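Local structure of phosphoribosylaminoimidazole carboxylase, ATPase subunit (Thermotoga maritima, 3AX6) at residues 172-184 with 188-199. The protein probably catalyses the ATP-dependent joining of bicarbonate to 5-aminoimidazole ribonucleotide, giving N5-carboxyaminoimidazole ribonucleotide in de novo purine biosynthesis. Residues are numbered along the deposited sequence; the frame is centred on the assembly and turned at random.
With ADP (adenosine-5'-diphosphate), chain E.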
loop_
_atom_site.group_PDB
_atom_site.type_symbol
_atom_site.label_atom_id
_atom_site.label_comp_id
_atom_site.label_asym_id
_atom_site.label_seq_id
_atom_site.Cartn_x
_atom_site.Cartn_y
_atom_site.Cartn_z
ATOM N N VAL A 172 33.538 19.500 4.905
ATOM C CA VAL A 172 33.169 19.303 3.509
ATOM C C VAL A 172 32.226 20.400 3.009
ATOM O O VAL A 172 31.236 20.727 3.668
ATOM C CB VAL A 172 32.473 17.919 3.330
ATOM C CG1 VAL A 172 31.827 17.826 1.958
ATOM C CG2 VAL A 172 33.488 16.791 3.522
ATOM N N GLU A 173 32.540 20.974 1.852
ATOM C CA GLU A 173 31.682 22.002 1.271
ATOM C C GLU A 173 30.620 21.277 0.462
ATOM O O GLU A 173 30.822 20.945 -0.709
ATOM C CB GLU A 173 32.475 22.952 0.369
ATOM C CG GLU A 173 33.628 23.644 1.074
ATOM C CD GLU A 173 34.143 24.860 0.317
ATOM O OE1 GLU A 173 34.347 24.765 -0.915
ATOM O OE2 GLU A 173 34.349 25.912 0.962
ATOM N N ILE A 174 29.488 21.033 1.112
ATOM C CA ILE A 174 28.368 20.321 0.512
ATOM C C ILE A 174 27.591 21.140 -0.509
ATOM O O ILE A 174 27.206 22.273 -0.245
ATOM C CB ILE A 174 27.396 19.825 1.613
ATOM C CG1 ILE A 174 28.143 18.895 2.568
ATOM C CG2 ILE A 174 26.218 19.074 0.991
ATOM C CD1 ILE A 174 27.342 18.503 3.789
ATOM N N GLU A 175 27.368 20.544 -1.676
ATOM C CA GLU A 175 26.621 21.178 -2.753
ATOM C C GLU A 175 25.181 20.684 -2.610
ATOM O O GLU A 175 24.229 21.465 -2.644
ATOM C CB GLU A 175 27.182 20.737 -4.105
ATOM C CG GLU A 175 27.311 21.839 -5.141
ATOM C CD GLU A 175 25.979 22.452 -5.525
ATOM O OE1 GLU A 175 25.079 21.703 -5.963
ATOM O OE2 GLU A 175 25.839 23.688 -5.392
ATOM N N LYS A 176 25.043 19.370 -2.456
ATOM C CA LYS A 176 23.746 18.721 -2.285
ATOM C C LYS A 176 23.932 17.503 -1.389
ATOM O O LYS A 176 25.021 16.926 -1.340
ATOM C CB LYS A 176 23.192 18.261 -3.637
ATOM C CG LYS A 176 22.851 19.388 -4.578
ATOM C CD LYS A 176 21.368 19.404 -4.876
ATOM C CE LYS A 176 20.984 20.638 -5.676
ATOM N NZ LYS A 176 19.550 20.604 -6.073
ATOM N N GLU A 177 22.885 17.126 -0.668
ATOM C CA GLU A 177 22.956 15.951 0.191
ATOM C C GLU A 177 22.051 14.914 -0.449
ATOM O O GLU A 177 20.874 15.172 -0.703
ATOM C CB GLU A 177 22.534 16.295 1.624
ATOM C CG GLU A 177 23.599 17.134 2.340
ATOM C CD GLU A 177 23.356 17.292 3.831
ATOM O OE1 GLU A 177 23.114 16.265 4.497
ATOM O OE2 GLU A 177 23.423 18.440 4.339
ATOM N N LEU A 178 22.619 13.746 -0.727
ATOM C CA LEU A 178 21.902 12.689 -1.418
ATOM C C LEU A 178 21.692 11.406 -0.624
ATOM O O LEU A 178 22.427 11.114 0.318
ATOM C CB LEU A 178 22.641 12.357 -2.717
ATOM C CG LEU A 178 23.104 13.564 -3.547
ATOM C CD1 LEU A 178 24.056 13.093 -4.638
ATOM C CD2 LEU A 178 21.919 14.294 -4.151
ATOM N N ALA A 179 20.685 10.638 -1.029
ATOM C CA ALA A 179 20.374 9.372 -0.382
ATOM C C ALA A 179 19.935 8.337 -1.411
ATOM O O ALA A 179 19.323 8.665 -2.429
ATOM C CB ALA A 179 19.276 9.566 0.660
ATOM N N VAL A 180 20.266 7.082 -1.152
ATOM C CA VAL A 180 19.871 6.010 -2.054
ATOM C C VAL A 180 19.649 4.717 -1.281
ATOM O O VAL A 180 20.486 4.312 -0.471
ATOM C CB VAL A 180 20.933 5.775 -3.149
ATOM C CG1 VAL A 180 22.282 5.637 -2.517
ATOM C CG2 VAL A 180 20.594 4.517 -3.955
HETATM N N MSE A 181 18.501 4.092 -1.517
HETATM C CA MSE A 181 18.173 2.831 -0.875
HETATM C C MSE A 181 18.755 1.720 -1.740
HETATM O O MSE A 181 18.658 1.767 -2.964
HETATM C CB MSE A 181 16.653 2.627 -0.797
HETATM C CG MSE A 181 15.866 3.747 -0.124
HETATM SE SE MSE A 181 16.416 4.096 1.684
HETATM C CE MSE A 181 16.042 2.375 2.477
ATOM N N VAL A 182 19.362 0.725 -1.109
ATOM C CA VAL A 182 19.900 -0.413 -1.839
ATOM C C VAL A 182 19.659 -1.691 -1.014
ATOM O O VAL A 182 19.985 -1.773 0.173
ATOM C CB VAL A 182 21.403 -0.199 -2.195
ATOM C CG1 VAL A 182 22.138 0.411 -1.037
ATOM C CG2 VAL A 182 22.038 -1.519 -2.591
ATOM N N ALA A 183 19.034 -2.678 -1.641
ATOM C CA ALA A 183 18.737 -3.922 -0.951
ATOM C C ALA A 183 19.611 -5.037 -1.489
ATOM O O ALA A 183 20.003 -5.026 -2.662
ATOM C CB ALA A 183 17.272 -4.278 -1.132
ATOM N N ARG A 184 19.911 -6.001 -0.627
ATOM C CA ARG A 184 20.738 -7.128 -1.017
ATOM C C ARG A 184 20.275 -8.406 -0.321
ATOM O O ARG A 184 19.893 -8.384 0.853
ATOM C CB ARG A 184 22.210 -6.841 -0.677
ATOM C CG ARG A 184 23.181 -7.956 -1.042
ATOM C CD ARG A 184 24.629 -7.530 -0.779
ATOM N NE ARG A 184 25.613 -8.576 -1.078
ATOM C CZ ARG A 184 25.779 -9.687 -0.360
ATOM N NH1 ARG A 184 25.027 -9.918 0.713
ATOM N NH2 ARG A 184 26.711 -10.562 -0.705
ATOM N N GLY A 188 23.256 -12.716 -2.782
ATOM C CA GLY A 188 24.110 -11.727 -3.413
ATOM C C GLY A 188 23.415 -10.828 -4.420
ATOM O O GLY A 188 24.035 -9.916 -4.964
ATOM N N GLU A 189 22.138 -11.075 -4.691
ATOM C CA GLU A 189 21.427 -10.225 -5.636
ATOM C C GLU A 189 21.282 -8.821 -5.044
ATOM O O GLU A 189 20.960 -8.680 -3.864
ATOM C CB GLU A 189 20.041 -10.806 -5.958
ATOM C CG GLU A 189 19.120 -9.788 -6.618
ATOM C CD GLU A 189 17.865 -10.390 -7.234
ATOM O OE1 GLU A 189 17.249 -11.278 -6.610
ATOM O OE2 GLU A 189 17.487 -9.950 -8.342
ATOM N N ILE A 190 21.540 -7.789 -5.852
ATOM C CA ILE A 190 21.414 -6.401 -5.393
ATOM C C ILE A 190 20.318 -5.674 -6.168
ATOM O O ILE A 190 20.060 -5.972 -7.328
ATOM C CB ILE A 190 22.738 -5.579 -5.560
ATOM C CG1 ILE A 190 23.175 -5.589 -7.024
ATOM C CG2 ILE A 190 23.838 -6.139 -4.667
ATOM C CD1 ILE A 190 24.462 -4.814 -7.313
ATOM N N ALA A 191 19.672 -4.722 -5.505
ATOM C CA ALA A 191 18.606 -3.928 -6.101
ATOM C C ALA A 191 18.854 -2.483 -5.682
ATOM O O ALA A 191 18.791 -2.155 -4.503
ATOM C CB ALA A 191 17.250 -4.403 -5.585
ATOM N N CYS A 192 19.143 -1.617 -6.641
ATOM C CA CYS A 192 19.425 -0.232 -6.303
ATOM C C CYS A 192 18.310 0.707 -6.744
ATOM O O CYS A 192 17.803 0.618 -7.859
ATOM C CB CYS A 192 20.760 0.197 -6.924
ATOM S SG CYS A 192 21.395 1.777 -6.294
ATOM N N TYR A 193 17.942 1.614 -5.848
ATOM C CA TYR A 193 16.887 2.582 -6.108
ATOM C C TYR A 193 17.443 3.864 -6.682
ATOM O O TYR A 193 18.650 4.051 -6.753
ATOM C CB TYR A 193 16.129 2.887 -4.810
ATOM C CG TYR A 193 15.117 1.817 -4.460
ATOM C CD1 TYR A 193 13.837 1.827 -5.012
ATOM C CD2 TYR A 193 15.454 0.768 -3.609
ATOM C CE1 TYR A 193 12.920 0.816 -4.718
ATOM C CE2 TYR A 193 14.552 -0.242 -3.315
ATOM C CZ TYR A 193 13.290 -0.216 -3.870
ATOM O OH TYR A 193 12.411 -1.227 -3.569
ATOM N N PRO A 194 16.561 4.755 -7.144
ATOM C CA PRO A 194 17.087 6.006 -7.688
ATOM C C PRO A 194 17.741 6.782 -6.536
ATOM O O PRO A 194 17.458 6.527 -5.361
ATOM C CB PRO A 194 15.834 6.706 -8.210
ATOM C CG PRO A 194 14.934 5.560 -8.580
ATOM C CD PRO A 194 15.121 4.614 -7.428
ATOM N N VAL A 195 18.640 7.700 -6.863
ATOM C CA VAL A 195 19.257 8.493 -5.821
ATOM C C VAL A 195 18.288 9.652 -5.606
ATOM O O VAL A 195 17.702 10.150 -6.564
ATOM C CB VAL A 195 20.678 8.997 -6.237
ATOM C CG1 VAL A 195 20.918 8.752 -7.702
ATOM C CG2 VAL A 195 20.837 10.467 -5.909
ATOM N N VAL A 196 18.084 10.052 -4.353
ATOM C CA VAL A 196 17.175 11.158 -4.072
ATOM C C VAL A 196 17.896 12.348 -3.468
ATOM O O VAL A 196 19.019 12.229 -2.973
ATOM C CB VAL A 196 16.016 10.733 -3.145
ATOM C CG1 VAL A 196 15.177 9.675 -3.836
ATOM C CG2 VAL A 196 16.550 10.226 -1.821
ATOM N N GLU A 197 17.229 13.496 -3.518
ATOM C CA GLU A 197 17.784 14.750 -3.030
ATOM C C GLU A 197 17.103 15.235 -1.762
ATOM O O GLU A 197 15.871 15.259 -1.674
ATOM C CB GLU A 197 17.643 15.811 -4.132
ATOM C CG GLU A 197 18.200 17.198 -3.820
ATOM C CD GLU A 197 17.878 18.226 -4.915
ATOM O OE1 GLU A 197 17.777 17.847 -6.102
ATOM O OE2 GLU A 197 17.740 19.422 -4.596
HETATM N N MSE A 198 17.912 15.607 -0.775
HETATM C CA MSE A 198 17.393 16.142 0.475
HETATM C C MSE A 198 17.210 17.631 0.232
HETATM O O MSE A 198 18.161 18.326 -0.115
HETATM C CB MSE A 198 18.389 15.948 1.622
HETATM C CG MSE A 198 18.808 14.510 1.871
HETATM SE SE MSE A 198 17.306 13.332 2.114
HETATM C CE MSE A 198 16.924 13.702 3.969
ATOM N N TYR A 199 15.987 18.120 0.395
ATOM C CA TYR A 199 15.705 19.534 0.189
ATOM C C TYR A 199 15.615 20.242 1.542
ATOM O O TYR A 199 16.285 21.247 1.780
ATOM C CB TYR A 199 14.391 19.692 -0.569
ATOM C CG TYR A 199 14.055 21.115 -0.912
ATOM C CD1 TYR A 199 14.578 21.719 -2.051
ATOM C CD2 TYR A 199 13.216 21.866 -0.095
ATOM C CE1 TYR A 199 14.273 23.036 -2.374
ATOM C CE2 TYR A 199 12.905 23.185 -0.406
ATOM C CZ TYR A 199 13.436 23.761 -1.547
ATOM O OH TYR A 199 13.119 25.060 -1.864
HETATM P PB ADP E . 23.326 13.177 12.290
HETATM O O1B ADP E . 22.703 12.626 11.053
HETATM O O2B ADP E . 22.466 14.459 12.785
HETATM O O3B ADP E . 23.329 11.979 13.472
HETATM P PA ADP E . 25.294 14.020 10.510
HETATM O O1A ADP E . 26.532 13.281 10.163
HETATM O O2A ADP E . 24.144 13.636 9.432
HETATM O O3A ADP E . 24.889 13.637 12.061
HETATM O "O5'" ADP E . 25.628 15.614 10.478
HETATM C "C5'" ADP E . 24.414 16.337 10.216
HETATM C "C4'" ADP E . 24.672 17.482 9.230
HETATM O "O4'" ADP E . 25.958 18.129 9.502
HETATM C "C3'" ADP E . 24.735 16.973 7.779
HETATM O "O3'" ADP E . 23.435 16.894 7.174
HETATM C "C2'" ADP E . 25.664 17.982 7.109
HETATM O "O2'" ADP E . 24.933 19.096 6.590
HETATM C "C1'" ADP E . 26.638 18.382 8.234
HETATM N N9 ADP E . 27.916 17.645 8.137
HETATM C C8 ADP E . 28.168 16.355 8.535
HETATM N N7 ADP E . 29.403 16.035 8.291
HETATM C C5 ADP E . 30.033 17.086 7.724
HETATM C C6 ADP E . 31.349 17.335 7.246
HETATM N N6 ADP E . 32.312 16.355 7.317
HETATM N N1 ADP E . 31.638 18.547 6.723
HETATM C C2 ADP E . 30.717 19.512 6.644
HETATM N N3 ADP E . 29.469 19.320 7.079
HETATM C C4 ADP E . 29.088 18.139 7.618
HETATM O O HOH W 1 20.836 18.830 -0.543
HETATM O O HOH W 2 16.480 5.924 -3.093
#
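K176 and E197 form a salt bridge at one end of an antiparallel hairpin, with NZ of K176 2.6 Å from OE2 of E197. The lysine reaches it by a bend at chi2 (-117°), while E197 runs extended, and NZ comes from above the carboxylate, 55° out of its plane. R215 pairs with the same OE2, so an alanine at E197 would probably leave both cations without their shared carboxylate and let the lysine end swing. Next to it E177 starts the ladder: its O receives M198 N, and a water links E177 N to M198 O. A179 and V196 form a hydrogen-bonded pair, the straighter bond being V196 N to A179 O (2.7 Å, 174°). Around P194 the register slips by one residue, and a second water takes the N-H of M181 and gives to P194 O. Beyond it, M181 O lies in the plane of the Y193 ring at its edge, 3.4 Å from CD2, while taking the bond from Y193 N. On the face carrying L178, V180 and V182, CG2 of V180, anti to the backbone N, meets SG of C192 at 3.7 Å, and helix 218-235 covers V180 and V182. At the turn, CA of G188 sits over one guanidinium face of R184, whose NH1 bonds to G237 O. E177 turns its carboxylate to ADP, OE1 taking O3' and OE2 taking O2' (both 2.8 Å), while V172 N, in the loop leading into this ATP-grasp strand, binds adenine N1; M198 N and the bridging water probably help to hold the backbone of E177.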